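Local coordinates for HIAXHD3 (Humicola insolens, PDB 3ZXK), which hydrolyses terminal arabinofuranosyl groups as a family GH43 arabinofuranosidase, probably removing arabinose side chains from xylan, at residues 330-335 / 372-377; 36-41 / 504-509; 42-47 / 57-62. All coordinates share one frame; numbering follows the deposited sequence. Where two conformers were deposited one is given.

Contact 1. Residues 330-335 / 372-377; sequences SEHWEW and LTRRIA
Glu334 and Thr373 form an antiparallel hydrogen-bonded pair, Glu334 N giving a bond of 2.9 Å to Thr373 O, and the non-hydrogen-bonded pair Trp335-Leu372 follows it. Glu334 O is gripped twice, by Thr373 N and by Thr373 OG1, which reach it from opposite faces of its plane; chi1 of 74° sets OG1 between the backbone N and carbonyl carbon of Thr373, within 2.8 Å of that oxygen. Leu372 wedges between two tryptophans: CD1 sits over the centre of the Trp335 six-membered ring, 3.6 Å from its centroid, while CD2 lies over one face of Trp333. The opposite face of Trp333 carries Arg374, whose CD is 3.5 Å from the centroid of the six-membered ring. The Arg374 guanidinium stands almost upright on the indole, its plane turned 82° from it, in a cation-pi contact with NH1 nearest the ring; His332 CB lies over one guanidinium face. A water links Arg374 NH1 to Ser330 OG, and Trp333 NE1 bonds Asp322 OD2. Beside Thr373, Glu334 OE2 meets Arg375 NH2 at 2.9 Å on its syn side, with a weak second bond from NH1. His58 also bonds OE2, Arg509 NH1 pairs with OE1, and Arg375 NE bonds Asp16 O. The buried Glu334 carboxylate thus meets two arginines and a histidine; the arginines would probably stabilise its negative charge.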
ATOM      1  N   SER A 330      12.879  -6.685   3.845  1.00  6.97           N
ATOM      2  CA  SER A 330      12.807  -5.763   2.728  1.00  6.76           C
ATOM      3  C   SER A 330      11.540  -4.904   2.855  1.00  6.33           C
ATOM      4  O   SER A 330      10.595  -5.230   3.607  1.00  6.22           O
ATOM      5  CB  SER A 330      12.777  -6.537   1.408  1.00  8.43           C
ATOM      6  OG  SER A 330      11.443  -6.849   1.080  1.00  9.56           O
ATOM      7  N   GLU A 331      11.495  -3.827   2.076  1.00  6.39           N
ATOM      8  CA  GLU A 331      10.417  -2.861   2.185  1.00  6.65           C
ATOM      9  C   GLU A 331       9.141  -3.380   1.538  1.00  6.27           C
ATOM     10  O   GLU A 331       8.101  -2.746   1.630  1.00  7.43           O
ATOM     11  CB  GLU A 331      10.870  -1.539   1.548  1.00  8.47           C
ATOM     12  CG  GLU A 331      11.899  -0.790   2.386  1.00 10.26           C
ATOM     13  CD  GLU A 331      11.323  -0.438   3.752  1.00 12.97           C
ATOM     14  OE1 GLU A 331      10.173   0.078   3.798  1.00 14.31           O
ATOM     15  OE2 GLU A 331      11.999  -0.679   4.786  1.00 17.23           O
ATOM     16  N   HIS A 332       9.203  -4.561   0.925  1.00  5.55           N
ATOM     17  CA  HIS A 332       8.001  -5.131   0.284  1.00  5.07           C
ATOM     18  C   HIS A 332       7.049  -5.837   1.239  1.00  4.67           C
ATOM     19  O   HIS A 332       5.871  -6.039   0.912  1.00  5.69           O
ATOM     20  CB  HIS A 332       8.394  -6.110  -0.821  1.00  5.49           C
ATOM     21  CG  HIS A 332       9.199  -5.485  -1.912  1.00  6.44           C
ATOM     22  ND1 HIS A 332       8.645  -4.750  -2.897  1.00  6.71           N
ATOM     23  CD2 HIS A 332      10.569  -5.467  -2.128  1.00  7.03           C
ATOM     24  CE1 HIS A 332       9.607  -4.276  -3.689  1.00  7.28           C
ATOM     25  NE2 HIS A 332      10.789  -4.711  -3.216  1.00  6.58           N
ATOM     26  N   TRP A 333       7.516  -6.217   2.424  1.00  4.26           N
ATOM     27  CA  TRP A 333       6.698  -7.034   3.327  1.00  3.88           C
ATOM     28  C   TRP A 333       5.965  -6.227   4.341  1.00  4.18           C
ATOM     29  O   TRP A 333       6.508  -5.249   4.903  1.00  4.55           O
ATOM     30  CB  TRP A 333       7.573  -8.010   4.073  1.00  4.57           C
ATOM     31  CG  TRP A 333       8.259  -9.011   3.197  1.00  4.80           C
ATOM     32  CD1 TRP A 333       9.610  -9.056   2.849  1.00  5.64           C
ATOM     33  CD2 TRP A 333       7.659 -10.193   2.595  1.00  5.50           C
ATOM     34  NE1 TRP A 333       9.869 -10.166   2.062  1.00  7.72           N
ATOM     35  CE2 TRP A 333       8.723 -10.877   1.867  1.00  6.32           C
ATOM     36  CE3 TRP A 333       6.379 -10.721   2.563  1.00  6.01           C
ATOM     37  CZ2 TRP A 333       8.495 -12.067   1.168  1.00  8.32           C
ATOM     38  CZ3 TRP A 333       6.157 -11.913   1.863  1.00  8.20           C
ATOM     39  CH2 TRP A 333       7.200 -12.568   1.178  1.00  9.32           C
ATOM     40  N   GLU A 334       4.720  -6.644   4.585  1.00  3.40           N
ATOM     41  CA  GLU A 334       3.899  -6.071   5.654  1.00  3.62           C
ATOM     42  C   GLU A 334       3.060  -7.151   6.284  1.00  3.03           C
ATOM     43  O   GLU A 334       2.471  -7.995   5.584  1.00  3.69           O
ATOM     44  CB  GLU A 334       2.950  -4.979   5.113  1.00  4.45           C
ATOM     45  CG  GLU A 334       3.628  -3.708   4.572  1.00  5.24           C
ATOM     46  CD  GLU A 334       2.789  -2.869   3.627  1.00  6.05           C
ATOM     47  OE1 GLU A 334       1.570  -3.120   3.430  1.00  7.92           O
ATOM     48  OE2 GLU A 334       3.354  -1.905   3.059  1.00  7.80           O
ATOM     49  N   TRP A 335       2.987  -7.138   7.604  1.00  2.83           N
ATOM     50  CA  TRP A 335       2.160  -8.096   8.315  1.00  2.88           C
ATOM     51  C   TRP A 335       0.702  -7.710   8.253  1.00  2.98           C
ATOM     52  O   TRP A 335       0.394  -6.532   8.120  1.00  3.36           O
ATOM     53  CB  TRP A 335       2.555  -8.104   9.773  1.00  3.18           C
ATOM     54  CG  TRP A 335       3.976  -8.468  10.071  1.00  3.10           C
ATOM     55  CD1 TRP A 335       5.026  -7.611  10.362  1.00  3.93           C
ATOM     56  CD2 TRP A 335       4.507  -9.819  10.218  1.00  3.29           C
ATOM     57  NE1 TRP A 335       6.174  -8.331  10.626  1.00  4.22           N
ATOM     58  CE2 TRP A 335       5.924  -9.662  10.549  1.00  3.71           C
ATOM     59  CE3 TRP A 335       3.980 -11.111  10.050  1.00  3.42           C
ATOM     60  CZ2 TRP A 335       6.749 -10.752  10.767  1.00  4.15           C
ATOM     61  CZ3 TRP A 335       4.824 -12.205  10.262  1.00  3.26           C
ATOM     62  CH2 TRP A 335       6.183 -12.024  10.616  1.00  3.71           C
ATOM     63  N   LEU A 372       2.321 -12.808   6.976  1.00  3.11           N
ATOM     64  CA  LEU A 372       3.237 -11.852   6.335  1.00  3.11           C
ATOM     65  C   LEU A 372       2.808 -11.733   4.884  1.00  3.57           C
ATOM     66  O   LEU A 372       2.679 -12.749   4.194  1.00  4.29           O
ATOM     67  CB  LEU A 372       4.657 -12.379   6.395  1.00  3.72           C
ATOM     68  CG  LEU A 372       5.749 -11.375   5.972  1.00  4.24           C
ATOM     69  CD1 LEU A 372       5.916 -10.180   6.914  1.00  4.49           C
ATOM     70  CD2 LEU A 372       7.114 -12.038   5.786  1.00  5.43           C
ATOM     71  N   THR A 373       2.598 -10.507   4.423  1.00  3.52           N
ATOM     72  CA  THR A 373       2.008 -10.275   3.100  1.00  4.18           C
ATOM     73  C   THR A 373       2.841  -9.341   2.234  1.00  3.82           C
ATOM     74  O   THR A 373       3.734  -8.587   2.715  1.00  4.16           O
ATOM     75  CB  THR A 373       0.566  -9.719   3.196  1.00  4.57           C
ATOM     76  OG1 THR A 373       0.581  -8.344   3.595  1.00  5.18           O
ATOM     77  CG2 THR A 373      -0.293 -10.546   4.183  1.00  6.03           C
ATOM     78  N   ARG A 374       2.534  -9.363   0.950  1.00  3.96           N
ATOM     79  CA  ARG A 374       3.137  -8.439   0.014  1.00  4.20           C
ATOM     80  C   ARG A 374       2.257  -8.275  -1.220  1.00  4.60           C
ATOM     81  O   ARG A 374       1.434  -9.130  -1.527  1.00  4.32           O
ATOM     82  CB  ARG A 374       4.564  -8.827  -0.358  1.00  5.00           C
ATOM     83  CG  ARG A 374       4.667 -10.156  -1.095  1.00  6.19           C
ATOM     84  CD  ARG A 374       6.124 -10.550  -1.232  1.00  8.14           C
ATOM     85  NE  ARG A 374       6.797  -9.803  -2.288  1.00  9.80           N
ATOM     86  CZ  ARG A 374       8.096  -9.511  -2.286  1.00 10.70           C
ATOM     87  NH1 ARG A 374       8.863  -9.850  -1.253  1.00 11.17           N
ATOM     88  NH2 ARG A 374       8.629  -8.862  -3.305  1.00 11.96           N
ATOM     89  N   ARG A 375       2.438  -7.147  -1.892  1.00  4.59           N
ATOM     90  CA  ARG A 375       1.617  -6.754  -3.054  1.00  4.98           C
ATOM     91  C   ARG A 375       1.903  -7.632  -4.251  1.00  5.03           C
ATOM     92  O   ARG A 375       3.032  -8.041  -4.457  1.00  6.44           O
ATOM     93  CB  ARG A 375       1.861  -5.290  -3.414  1.00  5.12           C
ATOM     94  CG  ARG A 375       1.407  -4.361  -2.316  1.00  5.38           C
ATOM     95  CD  ARG A 375       1.980  -2.965  -2.503  1.00  5.62           C
ATOM     96  NE  ARG A 375       1.582  -2.087  -1.400  1.00  6.34           N
ATOM     97  CZ  ARG A 375       2.160  -2.076  -0.190  1.00  6.02           C
ATOM     98  NH1 ARG A 375       3.218  -2.865   0.077  1.00  6.57           N
ATOM     99  NH2 ARG A 375       1.720  -1.212   0.736  1.00  6.38           N
ATOM    100  N   ILE A 376       0.860  -7.916  -5.024  1.00  4.75           N
ATOM    101  CA  ILE A 376       0.992  -8.635  -6.292  1.00  4.82           C
ATOM    102  C   ILE A 376       1.235  -7.588  -7.405  1.00  5.49           C
ATOM    103  O   ILE A 376       0.478  -6.612  -7.516  1.00  5.78           O
ATOM    104  CB  ILE A 376      -0.303  -9.446  -6.585  1.00  4.75           C
ATOM    105  CG1 ILE A 376      -0.580 -10.510  -5.480  1.00  5.04           C
ATOM    106  CG2 ILE A 376      -0.197 -10.120  -7.957  1.00  5.46           C
ATOM    107  CD1 ILE A 376      -1.959 -11.147  -5.554  1.00  5.80           C
ATOM    108  N   ALA A 377       2.243  -7.813  -8.248  1.00  5.32           N
ATOM    109  CA  ALA A 377       2.441  -6.938  -9.400  1.00  6.06           C
ATOM    110  C   ALA A 377       1.623  -7.448 -10.575  1.00  5.89           C
ATOM    111  O   ALA A 377       1.516  -8.640 -10.798  1.00  7.42           O
ATOM    112  CB  ALA A 377       3.921  -6.827  -9.774  1.00  7.15           C
TER
HETATM  113  O   HOH W   1      11.466  -8.767  -0.845  1.00  7.67           O
HETATM  114  O   HOH W   2       4.465  -5.155  -1.216  1.00  5.54           O

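Contact 2. Residues 36-41 / 504-509; sequences FAYSPG and YFTGYR
The Tyr38 ring carries the Arg509 guanidinium on one face, CZ lying 4.1 Å from the ring centroid with the two planes 28° apart, a cation-pi stack offset toward the rim. Arg509 runs extended from CG to NE (chi3 170°) and slides past the tyrosine in the opposite direction, its NH1 coming to 3.5 Å from Tyr38 CD1. The same NH1, held by Glu334, also hydrogen-bonds Thr373 OG1, which helps to keep the guanidinium against this face. At the edge of the Tyr504 ring, near its plane, lies Tyr38 OH; the two phenols meet tip to tip, Tyr504 OH donating to Tyr38 OH over 2.7 Å. Tyr38 OH in turn donates to a water, which gives its own bond to Gly507 O, so this buried hydroxyl both accepts and donates. The contact joins the family 43 catalytic domain, through the edge strand 38-39, to the loop that leads into strand 509-516 of the concanavalin A-like domain. Thr506 meets both aromatic side chains of 36-41: its CG2 is 3.7 Å from Tyr38 CE2, and its OG1 is 3.4 Å from Phe36 CD1. The Phe36 and Phe505 rings are nearly parallel, at 6°, but slid so far that they barely overlap; Phe36 CZ instead packs on Phe505 CB at 3.4 Å. Both rings also meet Trp84 of the glycan pocket, and Phe505 touches a bound xylose.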
ATOM      1  N   PHE A  36      -4.116   0.795   5.665  1.00  4.24           N
ATOM      2  CA  PHE A  36      -5.176   0.194   6.507  1.00  3.81           C
ATOM      3  C   PHE A  36      -4.564  -0.471   7.754  1.00  4.08           C
ATOM      4  O   PHE A  36      -3.831   0.206   8.488  1.00  4.25           O
ATOM      5  CB  PHE A  36      -6.135  -0.672   5.639  1.00  4.32           C
ATOM      6  CG  PHE A  36      -6.772   0.151   4.545  1.00  5.41           C
ATOM      7  CD1 PHE A  36      -6.109   0.393   3.328  1.00  5.31           C
ATOM      8  CD2 PHE A  36      -7.991   0.805   4.790  1.00  5.70           C
ATOM      9  CE1 PHE A  36      -6.679   1.228   2.365  1.00  6.05           C
ATOM     10  CE2 PHE A  36      -8.560   1.640   3.833  1.00  5.96           C
ATOM     11  CZ  PHE A  36      -7.905   1.836   2.621  1.00  6.04           C
ATOM     12  N   ALA A  37      -4.832  -1.749   7.982  1.00  4.07           N
ATOM     13  CA  ALA A  37      -4.308  -2.443   9.161  1.00  4.13           C
ATOM     14  C   ALA A  37      -3.035  -3.246   8.875  1.00  3.96           C
ATOM     15  O   ALA A  37      -2.583  -4.018   9.717  1.00  4.38           O
ATOM     16  CB  ALA A  37      -5.388  -3.330   9.796  1.00  5.21           C
ATOM     17  N   TYR A  38      -2.422  -3.036   7.716  1.00  3.55           N
ATOM     18  CA  TYR A  38      -1.140  -3.702   7.415  1.00  3.43           C
ATOM     19  C   TYR A  38       0.020  -2.998   8.137  1.00  3.42           C
ATOM     20  O   TYR A  38      -0.002  -1.799   8.341  1.00  4.22           O
ATOM     21  CB  TYR A  38      -0.947  -3.797   5.897  1.00  3.49           C
ATOM     22  CG  TYR A  38      -1.986  -4.756   5.281  1.00  3.72           C
ATOM     23  CD1 TYR A  38      -1.748  -6.107   5.216  1.00  4.11           C
ATOM     24  CD2 TYR A  38      -3.222  -4.287   4.784  1.00  3.96           C
ATOM     25  CE1 TYR A  38      -2.691  -6.992   4.671  1.00  4.58           C
ATOM     26  CE2 TYR A  38      -4.172  -5.142   4.243  1.00  4.40           C
ATOM     27  CZ  TYR A  38      -3.899  -6.508   4.176  1.00  4.99           C
ATOM     28  OH  TYR A  38      -4.835  -7.399   3.640  1.00  5.47           O
ATOM     29  N   SER A  39       0.967  -3.768   8.620  1.00  3.21           N
ATOM     30  CA  SER A  39       1.987  -3.254   9.546  1.00  3.18           C
ATOM     31  C   SER A  39       3.366  -3.794   9.152  1.00  3.24           C
ATOM     32  O   SER A  39       3.557  -5.014   9.129  1.00  3.36           O
ATOM     33  CB  SER A  39       1.652  -3.753  10.956  1.00  3.70           C
ATOM     34  OG  SER A  39       2.653  -3.329  11.886  1.00  4.70           O
ATOM     35  N   PRO A  40       4.365  -2.936   8.900  1.00  3.53           N
ATOM     36  CA  PRO A  40       4.406  -1.497   9.052  1.00  3.55           C
ATOM     37  C   PRO A  40       3.463  -0.812   8.077  1.00  3.54           C
ATOM     38  O   PRO A  40       3.100  -1.374   7.038  1.00  3.81           O
ATOM     39  CB  PRO A  40       5.881  -1.140   8.728  1.00  3.94           C
ATOM     40  CG  PRO A  40       6.360  -2.262   7.894  1.00  4.07           C
ATOM     41  CD  PRO A  40       5.667  -3.475   8.448  1.00  3.89           C
ATOM     42  N   GLY A  41       3.119   0.418   8.413  1.00  3.31           N
ATOM     43  CA  GLY A  41       2.193   1.190   7.603  1.00  3.62           C
ATOM     44  C   GLY A  41       2.848   2.361   6.901  1.00  3.60           C
ATOM     45  O   GLY A  41       3.966   2.758   7.243  1.00  3.65           O
ATOM     46  N   TYR A 504     -13.140  -3.735   0.770  1.00  4.80           N
ATOM     47  CA  TYR A 504     -11.947  -3.987   1.596  1.00  4.49           C
ATOM     48  C   TYR A 504     -10.806  -3.004   1.293  1.00  4.81           C
ATOM     49  O   TYR A 504      -9.839  -2.930   2.038  1.00  4.91           O
ATOM     50  CB  TYR A 504     -11.507  -5.435   1.370  1.00  4.52           C
ATOM     51  CG  TYR A 504     -10.400  -5.937   2.268  1.00  4.57           C
ATOM     52  CD1 TYR A 504     -10.677  -6.331   3.578  1.00  4.57           C
ATOM     53  CD2 TYR A 504      -9.084  -6.046   1.800  1.00  4.99           C
ATOM     54  CE1 TYR A 504      -9.683  -6.811   4.417  1.00  5.43           C
ATOM     55  CE2 TYR A 504      -8.073  -6.537   2.622  1.00  4.76           C
ATOM     56  CZ  TYR A 504      -8.363  -6.914   3.927  1.00  4.86           C
ATOM     57  OH  TYR A 504      -7.336  -7.381   4.730  1.00  7.08           O
ATOM     58  N   PHE A 505     -10.927  -2.319   0.168  1.00  4.69           N
ATOM     59  CA  PHE A 505      -9.997  -1.288  -0.321  1.00  5.29           C
ATOM     60  C   PHE A 505      -8.661  -1.828  -0.806  1.00  5.68           C
ATOM     61  O   PHE A 505      -8.303  -1.615  -1.963  1.00  5.62           O
ATOM     62  CB  PHE A 505      -9.822  -0.123   0.672  1.00  5.96           C
ATOM     63  CG  PHE A 505     -11.040   0.758   0.799  1.00  7.64           C
ATOM     64  CD1 PHE A 505     -11.408   1.629  -0.224  1.00  8.59           C
ATOM     65  CD2 PHE A 505     -11.820   0.703   1.945  1.00  8.57           C
ATOM     66  CE1 PHE A 505     -12.535   2.442  -0.090  1.00 10.40           C
ATOM     67  CE2 PHE A 505     -12.958   1.496   2.081  1.00 11.51           C
ATOM     68  CZ  PHE A 505     -13.313   2.369   1.063  1.00 12.08           C
ATOM     69  N   THR A 506      -7.922  -2.514   0.055  1.00  6.04           N
ATOM     70  CA  THR A 506      -6.632  -3.079  -0.325  1.00  5.50           C
ATOM     71  C   THR A 506      -6.815  -4.147  -1.413  1.00  5.48           C
ATOM     72  O   THR A 506      -7.820  -4.835  -1.437  1.00  6.76           O
ATOM     73  CB  THR A 506      -6.010  -3.730   0.930  1.00  5.69           C
ATOM     74  OG1 THR A 506      -5.881  -2.718   1.927  1.00  7.34           O
ATOM     75  CG2 THR A 506      -4.608  -4.337   0.650  1.00  5.66           C
ATOM     76  N   GLY A 507      -5.859  -4.279  -2.318  1.00  5.57           N
ATOM     77  CA  GLY A 507      -5.925  -5.333  -3.320  1.00  5.57           C
ATOM     78  C   GLY A 507      -5.559  -6.700  -2.777  1.00  5.52           C
ATOM     79  O   GLY A 507      -5.186  -6.849  -1.603  1.00  6.40           O
ATOM     80  N   TYR A 508      -5.714  -7.714  -3.632  1.00  5.32           N
ATOM     81  CA  TYR A 508      -5.253  -9.039  -3.287  1.00  4.86           C
ATOM     82  C   TYR A 508      -3.764  -9.055  -3.035  1.00  5.13           C
ATOM     83  O   TYR A 508      -2.987  -8.413  -3.788  1.00  6.43           O
ATOM     84  CB  TYR A 508      -5.560 -10.023  -4.410  1.00  5.04           C
ATOM     85  CG  TYR A 508      -6.920 -10.661  -4.251  1.00  4.97           C
ATOM     86  CD1 TYR A 508      -7.099 -11.773  -3.424  1.00  5.33           C
ATOM     87  CD2 TYR A 508      -8.039 -10.137  -4.892  1.00  5.16           C
ATOM     88  CE1 TYR A 508      -8.342 -12.376  -3.288  1.00  4.80           C
ATOM     89  CE2 TYR A 508      -9.314 -10.725  -4.745  1.00  5.42           C
ATOM     90  CZ  TYR A 508      -9.459 -11.847  -3.918  1.00  5.32           C
ATOM     91  OH  TYR A 508     -10.670 -12.464  -3.758  1.00  6.84           O
ATOM     92  N   ARG A 509      -3.357  -9.828  -2.031  1.00  4.60           N
ATOM     93  CA  ARG A 509      -1.917  -9.976  -1.723  1.00  4.87           C
ATOM     94  C   ARG A 509      -1.474 -11.434  -1.723  1.00  4.36           C
ATOM     95  O   ARG A 509      -2.305 -12.349  -1.619  1.00  5.13           O
ATOM     96  CB  ARG A 509      -1.587  -9.345  -0.350  1.00  4.82           C
ATOM     97  CG  ARG A 509      -1.737  -7.844  -0.385  1.00  5.76           C
ATOM     98  CD  ARG A 509      -1.259  -7.256   0.906  1.00  6.03           C
ATOM     99  NE  ARG A 509      -1.188  -5.803   0.774  1.00  6.34           N
ATOM    100  CZ  ARG A 509      -0.431  -5.021   1.540  1.00  6.37           C
ATOM    101  NH1 ARG A 509       0.324  -5.562   2.499  1.00  8.09           N
ATOM    102  NH2 ARG A 509      -0.424  -3.722   1.352  1.00  5.74           N
TER
HETATM  103  O   HOH W   3      -5.062  -7.978   0.986  1.00  7.60           O

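Contact 3. Residues 42-47 / 57-62; sequences APVLKS and THSVPR
The beta hairpin of strands 41-47 and 54-58 is joined here at its open end, where the chain turns a corner at Ala42 and again at Ser59, and Ser59 and Val60 face Gly41 in a classic beta bulge. Val44 N bonds Thr57 O at 2.8 Å, and Ser59 N, above the plane of the Ala42 carbonyl, bonds Ala42 O at 2.9 Å. A water donates to Ala42 O and also bonds Ser59 OG. Between these bonds stands the non-hydrogen-bonded pair of Pro43 and His58, with CA atoms 4.1 Å apart. The imidazole lays one face against the proline: CA is over it, toward the rim, and CB makes a CH-pi contact 4.2 Å from the ring centroid. His58 ND1 bonds Glu331 OE1, while NE2 is held by Glu334. An alanine in place of His58 would probably leave Glu331 and Glu334 without the imidazole that links them, and open a gap beside the Pro43 ring. On the other side of the sheet Val44 and Thr57 lie side by side, pointing the same way; Thr57 CG2 packs 3.6 Å from Val44 CB, while OG1, anti to the backbone N (chi1 -167°), hydrogen-bonds Trp131 NE1. Strand 41-47 has strand 28-32 as its other neighbour, strand 54-58 closes this four-stranded sheet, and Trp99 of strand 96-103 packs against Ala42, Ser59 and Val60.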
ATOM      1  N   ALA A  42       2.108   2.918   5.933  1.00  3.87           N
ATOM      2  CA  ALA A  42       2.476   4.155   5.229  1.00  3.54           C
ATOM      3  C   ALA A  42       3.809   4.055   4.501  1.00  3.39           C
ATOM      4  O   ALA A  42       4.767   4.764   4.840  1.00  3.32           O
ATOM      5  CB  ALA A  42       2.440   5.383   6.147  1.00  3.83           C
ATOM      6  N   PRO A  43       3.877   3.191   3.490  1.00  3.23           N
ATOM      7  CA  PRO A  43       5.126   3.049   2.724  1.00  3.82           C
ATOM      8  C   PRO A  43       5.504   4.357   2.052  1.00  3.92           C
ATOM      9  O   PRO A  43       4.619   5.188   1.733  1.00  4.59           O
ATOM     10  CB  PRO A  43       4.766   2.058   1.614  1.00  4.45           C
ATOM     11  CG  PRO A  43       3.354   1.706   1.790  1.00  4.85           C
ATOM     12  CD  PRO A  43       2.766   2.385   2.954  1.00  4.00           C
ATOM     13  N   VAL A  44       6.811   4.519   1.865  1.00  4.28           N
ATOM     14  CA  VAL A  44       7.390   5.586   1.057  1.00  4.41           C
ATOM     15  C   VAL A  44       8.145   4.930  -0.100  1.00  4.21           C
ATOM     16  O   VAL A  44       9.000   4.054   0.131  1.00  4.69           O
ATOM     17  CB  VAL A  44       8.377   6.470   1.852  1.00  4.86           C
ATOM     18  CG1 VAL A  44       8.917   7.611   1.001  1.00  6.03           C
ATOM     19  CG2 VAL A  44       7.691   7.076   3.079  1.00  5.26           C
ATOM     20  N   LEU A  45       7.814   5.362  -1.315  1.00  4.32           N
ATOM     21  CA  LEU A  45       8.535   4.960  -2.520  1.00  4.16           C
ATOM     22  C   LEU A  45       9.364   6.107  -3.033  1.00  4.19           C
ATOM     23  O   LEU A  45       9.051   7.289  -2.790  1.00  3.80           O
ATOM     24  CB  LEU A  45       7.575   4.484  -3.614  1.00  4.98           C
ATOM     25  CG  LEU A  45       6.401   3.571  -3.194  1.00  7.18           C
ATOM     26  CD1 LEU A  45       5.459   3.415  -4.381  1.00  8.60           C
ATOM     27  CD2 LEU A  45       6.907   2.225  -2.721  1.00  9.04           C
ATOM     28  N   LYS A  46      10.425   5.755  -3.757  1.00  4.48           N
ATOM     29  CA  LYS A  46      11.356   6.717  -4.298  1.00  4.73           C
ATOM     30  C   LYS A  46      11.484   6.510  -5.810  1.00  4.73           C
ATOM     31  O   LYS A  46      11.449   5.364  -6.297  1.00  4.83           O
ATOM     32  CB  LYS A  46      12.698   6.475  -3.620  1.00  6.43           C
ATOM     33  CG  LYS A  46      13.905   7.026  -4.307  1.00  8.75           C
ATOM     34  CD  LYS A  46      15.176   6.626  -3.597  1.00 10.20           C
ATOM     35  CE  LYS A  46      16.316   7.436  -4.187  1.00 12.69           C
ATOM     36  NZ  LYS A  46      17.593   7.178  -3.479  1.00 15.64           N
ATOM     37  N   SER A  47      11.629   7.618  -6.531  1.00  4.54           N
ATOM     38  CA  SER A  47      11.878   7.618  -7.975  0.57  4.98           C
ATOM     39  C   SER A  47      12.739   8.791  -8.396  1.00  5.14           C
ATOM     40  O   SER A  47      12.716   9.815  -7.762  1.00  5.33           O
ATOM     41  CB  SER A  47      10.566   7.711  -8.752  0.57  5.26           C
ATOM     42  OG  SER A  47      10.830   7.578 -10.129  0.57  4.82           O
ATOM     43  N   THR A  57      11.147   2.971   2.637  1.00  4.56           N
ATOM     44  CA  THR A  57      10.870   3.019   4.082  1.00  4.28           C
ATOM     45  C   THR A  57       9.368   2.944   4.337  1.00  4.03           C
ATOM     46  O   THR A  57       8.578   2.952   3.389  1.00  4.21           O
ATOM     47  CB  THR A  57      11.520   4.292   4.756  1.00  4.26           C
ATOM     48  OG1 THR A  57      11.492   4.170   6.192  1.00  4.59           O
ATOM     49  CG2 THR A  57      10.830   5.593   4.339  1.00  4.38           C
ATOM     50  N   HIS A  58       8.976   2.862   5.601  1.00  3.69           N
ATOM     51  CA  HIS A  58       7.571   3.013   5.982  1.00  3.26           C
ATOM     52  C   HIS A  58       7.522   4.021   7.098  1.00  3.06           C
ATOM     53  O   HIS A  58       8.337   3.973   8.020  1.00  3.36           O
ATOM     54  CB  HIS A  58       6.988   1.728   6.545  1.00  3.48           C
ATOM     55  CG  HIS A  58       6.613   0.686   5.515  1.00  4.29           C
ATOM     56  ND1 HIS A  58       7.533  -0.060   4.851  1.00  5.56           N
ATOM     57  CD2 HIS A  58       5.366   0.272   5.061  1.00  4.31           C
ATOM     58  CE1 HIS A  58       6.898  -0.949   4.051  1.00  6.49           C
ATOM     59  NE2 HIS A  58       5.578  -0.740   4.162  1.00  5.28           N
ATOM     60  N   SER A  59       6.551   4.928   7.057  1.00  3.30           N
ATOM     61  CA  SER A  59       6.475   6.001   8.090  1.00  3.23           C
ATOM     62  C   SER A  59       5.969   5.530   9.459  1.00  3.44           C
ATOM     63  O   SER A  59       6.206   6.206  10.451  1.00  3.74           O
ATOM     64  CB  SER A  59       5.567   7.131   7.599  1.00  3.50           C
ATOM     65  OG  SER A  59       6.144   7.766   6.492  1.00  4.07           O
ATOM     66  N   VAL A  60       5.254   4.398   9.479  1.00  3.30           N
ATOM     67  CA  VAL A  60       4.708   3.895  10.750  1.00  3.43           C
ATOM     68  C   VAL A  60       5.231   2.473  10.981  1.00  3.77           C
ATOM     69  O   VAL A  60       4.599   1.485  10.600  1.00  4.04           O
ATOM     70  CB  VAL A  60       3.166   4.002  10.765  1.00  3.48           C
ATOM     71  CG1 VAL A  60       2.603   3.608  12.133  1.00  3.94           C
ATOM     72  CG2 VAL A  60       2.715   5.417  10.439  1.00  3.93           C
ATOM     73  N   PRO A  61       6.407   2.350  11.599  1.00  4.13           N
ATOM     74  CA  PRO A  61       7.015   1.017  11.697  1.00  4.69           C
ATOM     75  C   PRO A  61       6.196   0.004  12.482  1.00  4.51           C
ATOM     76  O   PRO A  61       6.339  -1.196  12.220  1.00  5.18           O
ATOM     77  CB  PRO A  61       8.377   1.283  12.353  1.00  5.46           C
ATOM     78  CG  PRO A  61       8.370   2.710  12.817  1.00  5.97           C
ATOM     79  CD  PRO A  61       7.373   3.420  11.927  1.00  4.68           C
ATOM     80  N   ARG A  62       5.390   0.449  13.439  1.00  4.62           N
ATOM     81  CA  ARG A  62       4.433  -0.442  14.108  1.00  4.51           C
ATOM     82  C   ARG A  62       3.238   0.437  14.400  1.00  4.41           C
ATOM     83  O   ARG A  62       3.415   1.567  14.853  1.00  5.29           O
ATOM     84  CB  ARG A  62       5.007  -1.012  15.401  1.00  5.48           C
ATOM     85  CG  ARG A  62       4.050  -1.919  16.155  1.00  5.32           C
ATOM     86  CD  ARG A  62       4.756  -2.561  17.339  1.00  6.61           C
ATOM     87  NE  ARG A  62       3.845  -3.433  18.086  1.00  7.25           N
ATOM     88  CZ  ARG A  62       3.682  -4.729  17.844  1.00  7.76           C
ATOM     89  NH1 ARG A  62       4.402  -5.330  16.891  1.00  6.56           N
ATOM     90  NH2 ARG A  62       2.799  -5.423  18.560  1.00  9.99           N
TER
HETATM   91  O   HOH W   4       4.622   7.507   4.131  1.00  6.06           O

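Overall arrangement
All three contacts are buried and adjoin one another, with centres about 10 to 13 Å apart, but they join different elements. Contact 3 is internal to the catalytic domain, contact 1 to the concanavalin A-like domain, and contact 2 spans the two. Contacts 1 and 3 pair antiparallel strands; contact 2 relies on side chains, chiefly aromatic. Strand 38-39 borders strand 334-336 in one sheet, with Trp335 N bonded to Ser39 O, so a segment of the catalytic domain extends the other domain's sheet. Glu334 is the common polar centre of the three. The charged groups gather around it, where the domains meet; the Phe505 end of contact 2 is aromatic and reaches the bound sugar.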